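Local coordinates for protein putative sporulation-specific glycosylase YdhD (Bacillus subtilis subsp. subtilis str. 168, PDB 3CZ8) that probably hydrolyses glycosidic bonds during sporulation, this chain being the glycosyl hydrolase family 18 domain of a longer protein that also carries LysM repeats, at residues S35-E40 with Y177-A182; N101-L106 with G113-D118; G132-L137 with L148-P153; G220-G225 with S289-I294. The protein carries 1 engineered substitution. One frame throughout, in Å; residues are numbered along the deposited sequence.

Interaction 1 of 4, residues S35-E40 with Y177-A182; sequences SISIFE and YMFIMA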
# COMPACT_ATOMS: atom_id res chain seq x y z
N SER A 35 -17.59 0.50 -6.78
CA SER A 35 -17.70 -0.03 -5.43
C SER A 35 -16.35 -0.09 -4.75
O SER A 35 -15.31 -0.03 -5.40
CB SER A 35 -18.39 -1.40 -5.42
OG SER A 35 -17.73 -2.32 -6.26
N ILE A 36 -16.37 -0.18 -3.42
CA ILE A 36 -15.18 -0.40 -2.62
C ILE A 36 -15.50 -1.56 -1.69
O ILE A 36 -16.48 -1.50 -0.94
CB ILE A 36 -14.80 0.88 -1.81
CG1 ILE A 36 -14.09 1.89 -2.72
CG2 ILE A 36 -13.91 0.55 -0.61
CD1 ILE A 36 -14.02 3.29 -2.14
N SER A 37 -14.71 -2.62 -1.76
CA SER A 37 -14.87 -3.75 -0.86
C SER A 37 -13.85 -3.64 0.27
O SER A 37 -12.65 -3.85 0.05
CB SER A 37 -14.75 -5.08 -1.60
OG SER A 37 -15.47 -5.04 -2.82
N ILE A 38 -14.32 -3.35 1.45
CA ILE A 38 -13.48 -3.16 2.60
C ILE A 38 -13.07 -4.46 3.26
O ILE A 38 -13.89 -5.22 3.64
CB ILE A 38 -14.14 -2.24 3.62
CG1 ILE A 38 -14.43 -0.90 3.01
CG2 ILE A 38 -13.26 -2.05 4.79
CD1 ILE A 38 -15.43 -0.19 3.68
N PHE A 39 -11.78 -4.67 3.43
CA PHE A 39 -11.26 -5.89 4.02
C PHE A 39 -11.24 -5.80 5.53
O PHE A 39 -11.13 -4.75 6.03
CB PHE A 39 -9.89 -6.23 3.45
CG PHE A 39 -9.96 -6.97 2.16
CD1 PHE A 39 -9.69 -8.30 2.10
CD2 PHE A 39 -10.32 -6.34 1.01
CE1 PHE A 39 -9.79 -8.96 0.94
CE2 PHE A 39 -10.42 -7.02 -0.13
CZ PHE A 39 -10.15 -8.32 -0.16
N GLU A 40 -11.28 -6.89 6.25
CA GLU A 40 -12.20 -7.98 6.07
C GLU A 40 -13.01 -8.21 7.34
O GLU A 40 -12.63 -7.75 8.39
CB GLU A 40 -11.40 -9.22 5.79
CG GLU A 40 -10.23 -9.34 6.68
CD GLU A 40 -10.46 -10.26 7.83
OE1 GLU A 40 -9.83 -10.07 8.86
OE2 GLU A 40 -11.27 -11.17 7.69
N TYR A 177 -22.21 -9.77 -9.34
CA TYR A 177 -20.92 -9.53 -10.00
C TYR A 177 -19.83 -10.51 -9.57
O TYR A 177 -19.79 -10.95 -8.42
CB TYR A 177 -20.45 -8.07 -9.78
CG TYR A 177 -21.38 -7.03 -10.37
CD1 TYR A 177 -21.33 -6.69 -11.72
CD2 TYR A 177 -22.33 -6.39 -9.57
CE1 TYR A 177 -22.20 -5.74 -12.26
CE2 TYR A 177 -23.20 -5.45 -10.09
CZ TYR A 177 -23.13 -5.13 -11.43
OH TYR A 177 -24.00 -4.19 -11.94
N MET A 178 -18.94 -10.84 -10.50
CA MET A 178 -17.85 -11.77 -10.23
C MET A 178 -16.54 -11.03 -10.41
O MET A 178 -16.24 -10.53 -11.50
CB MET A 178 -17.95 -12.97 -11.18
CG MET A 178 -16.88 -14.06 -11.01
SD MET A 178 -17.04 -15.45 -12.17
CE MET A 178 -18.62 -16.07 -11.66
N PHE A 179 -15.77 -10.94 -9.33
CA PHE A 179 -14.44 -10.34 -9.39
C PHE A 179 -13.45 -11.47 -9.62
O PHE A 179 -13.21 -12.29 -8.73
CB PHE A 179 -14.08 -9.60 -8.08
CG PHE A 179 -15.06 -8.52 -7.65
CD1 PHE A 179 -15.89 -7.87 -8.56
CD2 PHE A 179 -15.10 -8.13 -6.31
CE1 PHE A 179 -16.76 -6.87 -8.14
CE2 PHE A 179 -15.97 -7.13 -5.88
CZ PHE A 179 -16.79 -6.50 -6.80
N ILE A 180 -12.88 -11.52 -10.81
CA ILE A 180 -11.94 -12.59 -11.13
C ILE A 180 -10.54 -12.12 -10.81
O ILE A 180 -10.07 -11.14 -11.37
CB ILE A 180 -12.05 -13.05 -12.61
CG1 ILE A 180 -13.44 -13.64 -12.86
CG2 ILE A 180 -10.97 -14.08 -12.93
CD1 ILE A 180 -13.72 -13.87 -14.30
N MET A 181 -9.89 -12.83 -9.90
CA MET A 181 -8.57 -12.42 -9.45
C MET A 181 -7.50 -12.98 -10.39
O MET A 181 -6.86 -13.99 -10.10
CB MET A 181 -8.36 -12.80 -7.97
CG MET A 181 -9.40 -12.16 -7.01
SD MET A 181 -9.47 -10.34 -6.93
CE MET A 181 -10.65 -9.92 -8.16
N ALA A 182 -7.35 -12.31 -11.53
CA ALA A 182 -6.53 -12.79 -12.64
C ALA A 182 -5.06 -12.41 -12.48
O ALA A 182 -4.54 -11.55 -13.20
CB ALA A 182 -7.08 -12.29 -13.96
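F179 and S37 meet through the rim of the aromatic ring: S37 OG lies 3.7 Å from F179 CE2, close to the plane of the ring, so the hydroxyl oxygen faces a C-H edge rather than the pi cloud. S35 contributes a second, looser approach, its OG 4.3 Å from F179 CZ and oblique to the ring. The backbones stay far apart, with S37 CA 10.8 Å from F179 CA, and the gap is spanned from both sides because the CB of each of the three residues points toward the opposite strand. F179 reaches across with CG anti to its carbonyl carbon (chi1 -56°). S37 uses the same kind of first torsion, chi1 -44°, which places OG beside its backbone N and at the ring rim. No hydrogen bond joins the two strands, and only 69 Å² is buried between them. F179 also meets the ring of F13, with the planes at about 40°, and the side chain of T149. Strands 35-42 and 177-181 are four steps apart round the closed sheet, so the pair spans the interior of the TIM barrel, where the side chain of F179 is about 10 Å from that of E120, the predicted proton donor. A ring edge beside the S37 hydroxyl oxygen implies a weak, mainly dispersive contact, perhaps with a small electrostatic gain from the polarised ring C-H, while the S37 hydroxyl is held by T116 of strand 114-118, two strands away round the wall, and that of S35 by a bound glycerol, probably from the crystallisation liquor.

Interaction 2 of 4, residues N101-L106 with G113-D118; sequences NNIYDL and GGVTID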
# COMPACT_ATOMS: atom_id res chain seq x y z
N ASN A 101 -27.79 -15.14 7.69
CA ASN A 101 -28.48 -14.18 8.56
C ASN A 101 -27.54 -13.14 9.16
O ASN A 101 -27.88 -11.95 9.20
CB ASN A 101 -29.27 -14.90 9.67
CG ASN A 101 -30.48 -15.64 9.13
OD1 ASN A 101 -31.16 -15.18 8.21
ND2 ASN A 101 -30.76 -16.80 9.72
N ASN A 102 -26.37 -13.58 9.61
CA ASN A 102 -25.34 -12.68 10.17
C ASN A 102 -24.80 -11.68 9.17
O ASN A 102 -24.56 -10.52 9.53
CB ASN A 102 -24.19 -13.47 10.77
CG ASN A 102 -24.57 -14.17 12.06
OD1 ASN A 102 -25.51 -13.77 12.75
ND2 ASN A 102 -23.86 -15.25 12.37
N ILE A 103 -24.61 -12.12 7.92
CA ILE A 103 -24.15 -11.24 6.83
C ILE A 103 -25.21 -10.17 6.54
O ILE A 103 -24.87 -9.00 6.33
CB ILE A 103 -23.79 -12.05 5.54
CG1 ILE A 103 -22.45 -12.76 5.69
CG2 ILE A 103 -23.72 -11.13 4.33
CD1 ILE A 103 -22.22 -13.86 4.66
N TYR A 104 -26.48 -10.58 6.54
CA TYR A 104 -27.59 -9.62 6.41
C TYR A 104 -27.60 -8.63 7.57
O TYR A 104 -27.75 -7.43 7.35
CB TYR A 104 -28.95 -10.32 6.29
CG TYR A 104 -30.07 -9.34 6.02
CD1 TYR A 104 -30.82 -8.78 7.07
CD2 TYR A 104 -30.37 -8.93 4.72
CE1 TYR A 104 -31.82 -7.86 6.82
CE2 TYR A 104 -31.38 -8.01 4.46
CZ TYR A 104 -32.10 -7.48 5.52
OH TYR A 104 -33.11 -6.57 5.27
N ASP A 105 -27.46 -9.15 8.79
CA ASP A 105 -27.42 -8.32 9.99
C ASP A 105 -26.25 -7.35 9.97
O ASP A 105 -26.37 -6.22 10.45
CB ASP A 105 -27.37 -9.17 11.27
CG ASP A 105 -28.67 -9.90 11.55
OD1 ASP A 105 -28.65 -10.83 12.39
OD2 ASP A 105 -29.71 -9.57 10.93
N LEU A 106 -25.13 -7.79 9.40
CA LEU A 106 -23.95 -6.95 9.22
C LEU A 106 -24.20 -5.78 8.27
O LEU A 106 -23.91 -4.64 8.61
CB LEU A 106 -22.76 -7.77 8.72
CG LEU A 106 -21.38 -7.16 8.94
CD1 LEU A 106 -20.86 -7.52 10.33
CD2 LEU A 106 -20.41 -7.62 7.88
N GLY A 113 -23.72 -1.35 1.30
CA GLY A 113 -24.59 -1.54 0.13
C GLY A 113 -24.58 -2.95 -0.43
O GLY A 113 -25.24 -3.23 -1.43
N GLY A 114 -23.86 -3.86 0.23
CA GLY A 114 -23.72 -5.23 -0.24
C GLY A 114 -22.49 -5.91 0.32
O GLY A 114 -21.88 -5.42 1.27
N VAL A 115 -22.13 -7.06 -0.26
CA VAL A 115 -20.94 -7.78 0.17
C VAL A 115 -20.02 -8.22 -0.96
O VAL A 115 -20.38 -8.19 -2.14
CB VAL A 115 -21.25 -9.05 1.03
CG1 VAL A 115 -21.83 -8.68 2.37
CG2 VAL A 115 -22.14 -10.01 0.28
N THR A 116 -18.82 -8.62 -0.56
CA THR A 116 -17.88 -9.33 -1.41
C THR A 116 -17.48 -10.57 -0.65
O THR A 116 -16.87 -10.49 0.41
CB THR A 116 -16.65 -8.47 -1.76
OG1 THR A 116 -17.09 -7.30 -2.45
CG2 THR A 116 -15.69 -9.25 -2.66
N ILE A 117 -17.89 -11.73 -1.16
CA ILE A 117 -17.47 -12.98 -0.55
C ILE A 117 -16.06 -13.25 -1.06
O ILE A 117 -15.82 -13.32 -2.27
CB ILE A 117 -18.44 -14.15 -0.89
CG1 ILE A 117 -19.82 -13.94 -0.23
CG2 ILE A 117 -17.85 -15.48 -0.46
CD1 ILE A 117 -19.80 -13.95 1.32
N ASP A 118 -15.12 -13.36 -0.13
CA ASP A 118 -13.74 -13.69 -0.45
C ASP A 118 -13.39 -14.96 0.32
O ASP A 118 -12.64 -14.93 1.29
CB ASP A 118 -12.81 -12.52 -0.12
CG ASP A 118 -11.35 -12.79 -0.48
OD1 ASP A 118 -11.08 -13.63 -1.36
OD2 ASP A 118 -10.46 -12.16 0.14
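I103 lays its two branches over V115 and I117, one branch to each residue. Its CG2 methyl touches V115 CG1 at 3.7 Å, while the longer branch carries CD1 to within 4.1 Å of I117 CD1. In both pairs the side chains cross at about a right angle, so the contact is made by methyl ends and not by chains lying alongside each other. The torsions of I103 aim the two branches: with chi1 at -75°, CG2 stands anti to the backbone N and CG1 anti to the carbonyl carbon, and the extended second torsion takes CD1 farther out from the helix. I117 answers with a bent chain. Its CB does not head for the helix, but chi2 of -64° turns CD1 toward the helix, so that the end of the side chain comes nearer. V115 was modelled in two conformers, so its 3.7 Å contact holds for one of them and deserves caution. The backbones come closest at I103 and V115, whose CA atoms are 8.2 Å apart, and 118 Å² is buried by wholly apolar contact. The strand belongs to the signature region of family 18, with the predicted proton donor E120 two residues beyond D118. Outside the pair, L137 of helix 127-143 covers both I103 and I117, and V115 also touches L141 of that helix. Helix 93-110 thus packs on the outer side of strand 114-118, which runs between strands 68-77 and 147-153 in the barrel wall, with helix 127-143 closing the adjoining flank.

Interaction 3 of 4, residues G132-L137 with L148-P153; sequences GFLRQL and LTIAVP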
# COMPACT_ATOMS: atom_id res chain seq x y z
N GLY A 132 -24.72 -23.36 -3.47
CA GLY A 132 -25.95 -23.36 -2.69
C GLY A 132 -25.98 -22.31 -1.60
O GLY A 132 -27.00 -21.63 -1.41
N PHE A 133 -24.86 -22.16 -0.89
CA PHE A 133 -24.71 -21.10 0.12
C PHE A 133 -24.88 -19.72 -0.50
O PHE A 133 -25.53 -18.84 0.09
CB PHE A 133 -23.35 -21.22 0.83
CG PHE A 133 -22.91 -19.96 1.51
CD1 PHE A 133 -23.49 -19.57 2.72
CD2 PHE A 133 -21.94 -19.14 0.95
CE1 PHE A 133 -23.10 -18.39 3.35
CE2 PHE A 133 -21.55 -17.96 1.57
CZ PHE A 133 -22.13 -17.59 2.77
N LEU A 134 -24.30 -19.52 -1.68
CA LEU A 134 -24.35 -18.26 -2.39
C LEU A 134 -25.74 -17.95 -2.95
O LEU A 134 -26.13 -16.79 -3.03
CB LEU A 134 -23.30 -18.21 -3.51
CG LEU A 134 -21.83 -18.17 -3.08
CD1 LEU A 134 -20.99 -18.44 -4.28
CD2 LEU A 134 -21.42 -16.86 -2.41
N ARG A 135 -26.47 -19.01 -3.33
CA ARG A 135 -27.88 -18.89 -3.69
C ARG A 135 -28.73 -18.47 -2.49
O ARG A 135 -29.61 -17.62 -2.61
CB ARG A 135 -28.42 -20.19 -4.30
CG ARG A 135 -29.95 -20.22 -4.50
CD ARG A 135 -30.41 -21.33 -5.42
NE ARG A 135 -30.39 -20.92 -6.83
CZ ARG A 135 -29.56 -21.40 -7.75
NH1 ARG A 135 -29.62 -20.95 -8.99
NH2 ARG A 135 -28.67 -22.33 -7.42
N GLN A 136 -28.45 -19.06 -1.33
CA GLN A 136 -29.18 -18.74 -0.11
C GLN A 136 -28.87 -17.30 0.32
O GLN A 136 -29.74 -16.59 0.83
CB GLN A 136 -28.84 -19.73 1.00
CG GLN A 136 -29.98 -19.92 2.00
CD GLN A 136 -29.55 -20.48 3.34
OE1 GLN A 136 -29.90 -19.94 4.39
NE2 GLN A 136 -28.78 -21.57 3.32
N LEU A 137 -27.64 -16.88 0.08
CA LEU A 137 -27.20 -15.52 0.34
C LEU A 137 -27.77 -14.51 -0.65
O LEU A 137 -28.17 -13.41 -0.23
CB LEU A 137 -25.67 -15.44 0.40
CG LEU A 137 -25.05 -14.12 0.86
CD1 LEU A 137 -25.49 -13.74 2.28
CD2 LEU A 137 -23.53 -14.19 0.75
N LEU A 148 -24.71 -8.70 -4.30
CA LEU A 148 -23.84 -9.84 -3.99
C LEU A 148 -22.71 -9.92 -5.00
O LEU A 148 -22.94 -10.07 -6.20
CB LEU A 148 -24.62 -11.16 -3.94
CG LEU A 148 -23.83 -12.45 -3.67
CD1 LEU A 148 -23.02 -12.38 -2.40
CD2 LEU A 148 -24.73 -13.66 -3.64
N THR A 149 -21.48 -9.79 -4.51
CA THR A 149 -20.29 -9.93 -5.35
C THR A 149 -19.37 -10.97 -4.72
O THR A 149 -19.50 -11.29 -3.54
CB THR A 149 -19.53 -8.59 -5.55
OG1 THR A 149 -18.86 -8.22 -4.33
CG2 THR A 149 -20.46 -7.46 -5.97
N ILE A 150 -18.45 -11.51 -5.52
CA ILE A 150 -17.57 -12.57 -5.07
C ILE A 150 -16.18 -12.43 -5.70
O ILE A 150 -16.04 -12.05 -6.87
CB ILE A 150 -18.17 -13.98 -5.37
CG1 ILE A 150 -17.26 -15.10 -4.85
CG2 ILE A 150 -18.47 -14.14 -6.87
CD1 ILE A 150 -17.88 -16.47 -4.87
N ALA A 151 -15.15 -12.68 -4.90
CA ALA A 151 -13.78 -12.76 -5.40
C ALA A 151 -13.47 -14.23 -5.64
O ALA A 151 -13.56 -15.04 -4.71
CB ALA A 151 -12.80 -12.14 -4.41
N VAL A 152 -13.15 -14.58 -6.88
CA VAL A 152 -12.77 -15.95 -7.26
C VAL A 152 -11.37 -15.97 -7.89
O VAL A 152 -10.94 -14.97 -8.47
CB VAL A 152 -13.80 -16.63 -8.24
CG1 VAL A 152 -15.17 -16.80 -7.58
CG2 VAL A 152 -13.92 -15.88 -9.55
N PRO A 153 -10.64 -17.10 -7.76
CA PRO A 153 -9.38 -17.19 -8.50
C PRO A 153 -9.63 -17.41 -9.99
O PRO A 153 -10.68 -17.95 -10.36
CB PRO A 153 -8.70 -18.43 -7.89
CG PRO A 153 -9.52 -18.81 -6.69
CD PRO A 153 -10.89 -18.30 -6.95
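Methyl contacts between L134 and I150 and between L137 and L148 are the apolar side-chain contacts of this interface. L134 CD1 meets I150 CD1 at 3.7 Å, the two side chains crossing at about a right angle, and L137 CD2 meets L148 CD1 at the same separation of 3.7 Å. I150 reaches the helix by being fully extended, CG1 anti to the backbone N (chi1 -178°) with the second torsion also straight, which projects CD1 away from its strand. A different kind of contact involves the helix backbone: the second methyl of L148, CD2, rests 3.5 Å from the carbonyl oxygen L134 O. This is van der Waals contact without a hydrogen bond, and it lets L148 engage both L134 and L137, one methyl to each. The axes of the two short segments approach to 10.2 Å at 152° between their directions, so helix and strand run roughly antiparallel, and 189 Å² is buried. Surrounding apolar groups complete the layer, I171 of helix 168-174 touching both L134 and I150. Helix 127-143 returns the chain from strand 114-118 to strand 147-153, which are parallel neighbours; the contact therefore seals a beta-alpha-beta crossover, the repeating unit of the TIM barrel to which family 18 hydrolases belong.

Interaction 4 of 4, residues G220-G225 with S289-I294; sequences GVPLYG and SRKMQI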
# COMPACT_ATOMS: atom_id res chain seq x y z
N GLY A 220 -9.80 -8.49 -11.97
CA GLY A 220 -8.90 -7.95 -10.95
C GLY A 220 -7.45 -7.96 -11.41
O GLY A 220 -6.99 -8.94 -12.00
N VAL A 221 -6.73 -6.87 -11.15
CA VAL A 221 -5.31 -6.76 -11.52
C VAL A 221 -4.40 -7.10 -10.31
O VAL A 221 -4.86 -7.04 -9.16
CB VAL A 221 -4.97 -5.36 -12.12
CG1 VAL A 221 -5.83 -5.07 -13.37
CG2 VAL A 221 -5.08 -4.25 -11.09
N PRO A 222 -3.12 -7.48 -10.57
CA PRO A 222 -2.21 -7.86 -9.47
C PRO A 222 -2.01 -6.80 -8.40
O PRO A 222 -1.94 -5.60 -8.69
CB PRO A 222 -0.88 -8.11 -10.19
CG PRO A 222 -1.25 -8.41 -11.57
CD PRO A 222 -2.46 -7.61 -11.88
N LEU A 223 -1.94 -7.25 -7.15
CA LEU A 223 -1.54 -6.41 -6.04
C LEU A 223 -0.01 -6.38 -5.94
O LEU A 223 0.58 -5.32 -5.70
CB LEU A 223 -2.17 -6.94 -4.75
CG LEU A 223 -1.88 -6.36 -3.35
CD1 LEU A 223 -2.11 -4.85 -3.26
CD2 LEU A 223 -2.72 -7.11 -2.31
N TYR A 224 0.63 -7.53 -6.17
CA TYR A 224 2.08 -7.73 -5.98
C TYR A 224 2.83 -8.11 -7.26
O TYR A 224 2.31 -8.87 -8.08
CB TYR A 224 2.33 -8.90 -5.01
CG TYR A 224 1.87 -8.71 -3.58
CD1 TYR A 224 2.43 -7.72 -2.77
CD2 TYR A 224 0.93 -9.57 -3.01
CE1 TYR A 224 2.03 -7.57 -1.45
CE2 TYR A 224 0.52 -9.43 -1.69
CZ TYR A 224 1.07 -8.42 -0.91
OH TYR A 224 0.68 -8.26 0.40
N GLY A 225 4.05 -7.61 -7.41
CA GLY A 225 5.02 -8.13 -8.36
C GLY A 225 5.96 -8.98 -7.52
O GLY A 225 5.81 -9.04 -6.29
N SER A 289 -2.61 -1.04 -19.28
CA SER A 289 -3.39 -0.56 -20.43
C SER A 289 -3.97 -1.73 -21.23
O SER A 289 -5.15 -1.72 -21.57
CB SER A 289 -2.53 0.30 -21.36
OG SER A 289 -2.23 1.54 -20.76
N ARG A 290 -3.13 -2.73 -21.50
CA ARG A 290 -3.52 -3.94 -22.22
C ARG A 290 -4.62 -4.74 -21.52
O ARG A 290 -5.41 -5.41 -22.17
CB ARG A 290 -2.30 -4.85 -22.48
CG ARG A 290 -1.46 -4.46 -23.70
CD ARG A 290 -2.21 -4.66 -25.02
NE ARG A 290 -2.45 -6.07 -25.33
CZ ARG A 290 -1.90 -6.73 -26.35
NH1 ARG A 290 -2.19 -8.01 -26.54
NH2 ARG A 290 -1.08 -6.12 -27.19
N LYS A 291 -4.67 -4.65 -20.19
CA LYS A 291 -5.71 -5.30 -19.41
C LYS A 291 -7.06 -4.59 -19.52
O LYS A 291 -8.10 -5.25 -19.63
CB LYS A 291 -5.28 -5.44 -17.95
CG LYS A 291 -4.29 -6.57 -17.71
CD LYS A 291 -3.52 -6.33 -16.43
CE LYS A 291 -2.70 -7.54 -16.03
NZ LYS A 291 -1.63 -7.91 -17.02
N MET A 292 -7.05 -3.25 -19.50
CA MET A 292 -8.26 -2.47 -19.78
C MET A 292 -8.71 -2.65 -21.24
O MET A 292 -9.90 -2.65 -21.53
CB MET A 292 -8.08 -0.99 -19.42
CG MET A 292 -9.33 -0.11 -19.61
SD MET A 292 -10.87 -0.75 -18.89
CE MET A 292 -11.04 0.25 -17.43
N GLN A 293 -7.74 -2.84 -22.13
CA GLN A 293 -7.99 -3.10 -23.54
C GLN A 293 -8.72 -4.42 -23.79
O GLN A 293 -9.66 -4.46 -24.58
CB GLN A 293 -6.68 -3.07 -24.33
CG GLN A 293 -6.23 -1.67 -24.74
CD GLN A 293 -4.87 -1.67 -25.42
OE1 GLN A 293 -4.59 -2.53 -26.27
NE2 GLN A 293 -4.03 -0.71 -25.06
N ILE A 294 -8.30 -5.49 -23.11
CA ILE A 294 -8.96 -6.80 -23.25
C ILE A 294 -10.32 -6.86 -22.54
O ILE A 294 -11.19 -7.66 -22.89
CB ILE A 294 -8.03 -7.99 -22.85
CG1 ILE A 294 -8.47 -9.27 -23.56
CG2 ILE A 294 -7.96 -8.16 -21.33
CD1 ILE A 294 -7.46 -10.39 -23.53
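K291 runs its aliphatic chain past V221 and P222 at a slant, each meeting a different methylene. The CD atom of K291 lies 4.0 Å from V221 CG1, and one carbon farther along K291 CE lies 4.2 Å from P222 CD of the proline ring. V221 presents CG1 with its CB directed toward the helix, whereas the CB of P222 points neither toward nor away from the helix, and its ring atom CD makes the contact. The lysine is nearly straight through its middle torsions and then turns at chi4 (62°), which swings NZ off the line of the chain. That polar end is held outside the two segments, by a salt bridge to E283 and a hydrogen bond to the carbonyl oxygen of A196; the contacts with V221 and P222 are carbon to carbon, and the pair buries just 88 Å². Around it, K291 also touches I201 of helix 198-208 and I303 of strand 302-310, the strand against which V221 packs as well. The lysine of helix 285-297 is thus threaded between a neighbouring helix, the last barrel strand and the loop that leaves strand 217-220 for the antiparallel sheet inserted before that last strand.

All four contacts are buried, but they occupy different layers. Interaction 1 spans the barrel interior and is the one where serine hydroxyls meet an aromatic ring; interactions 2 and 3 lie in the shell between sheet and helices and are aliphatic. These two share the barrel wall, since strands 114-118 and 147-153 are neighbours, and T149 OG1 links them through V115 O and T116 OG1, along with backbone bonds. Interaction 1 also borders 148-153 through F179 N to I150 O. Interaction 4 lies across the chain centre from 2 and 3, about 27 and 23 Å between centres, and sets a lysine shaft, its charge paired elsewhere, against a valine methyl and a proline ring.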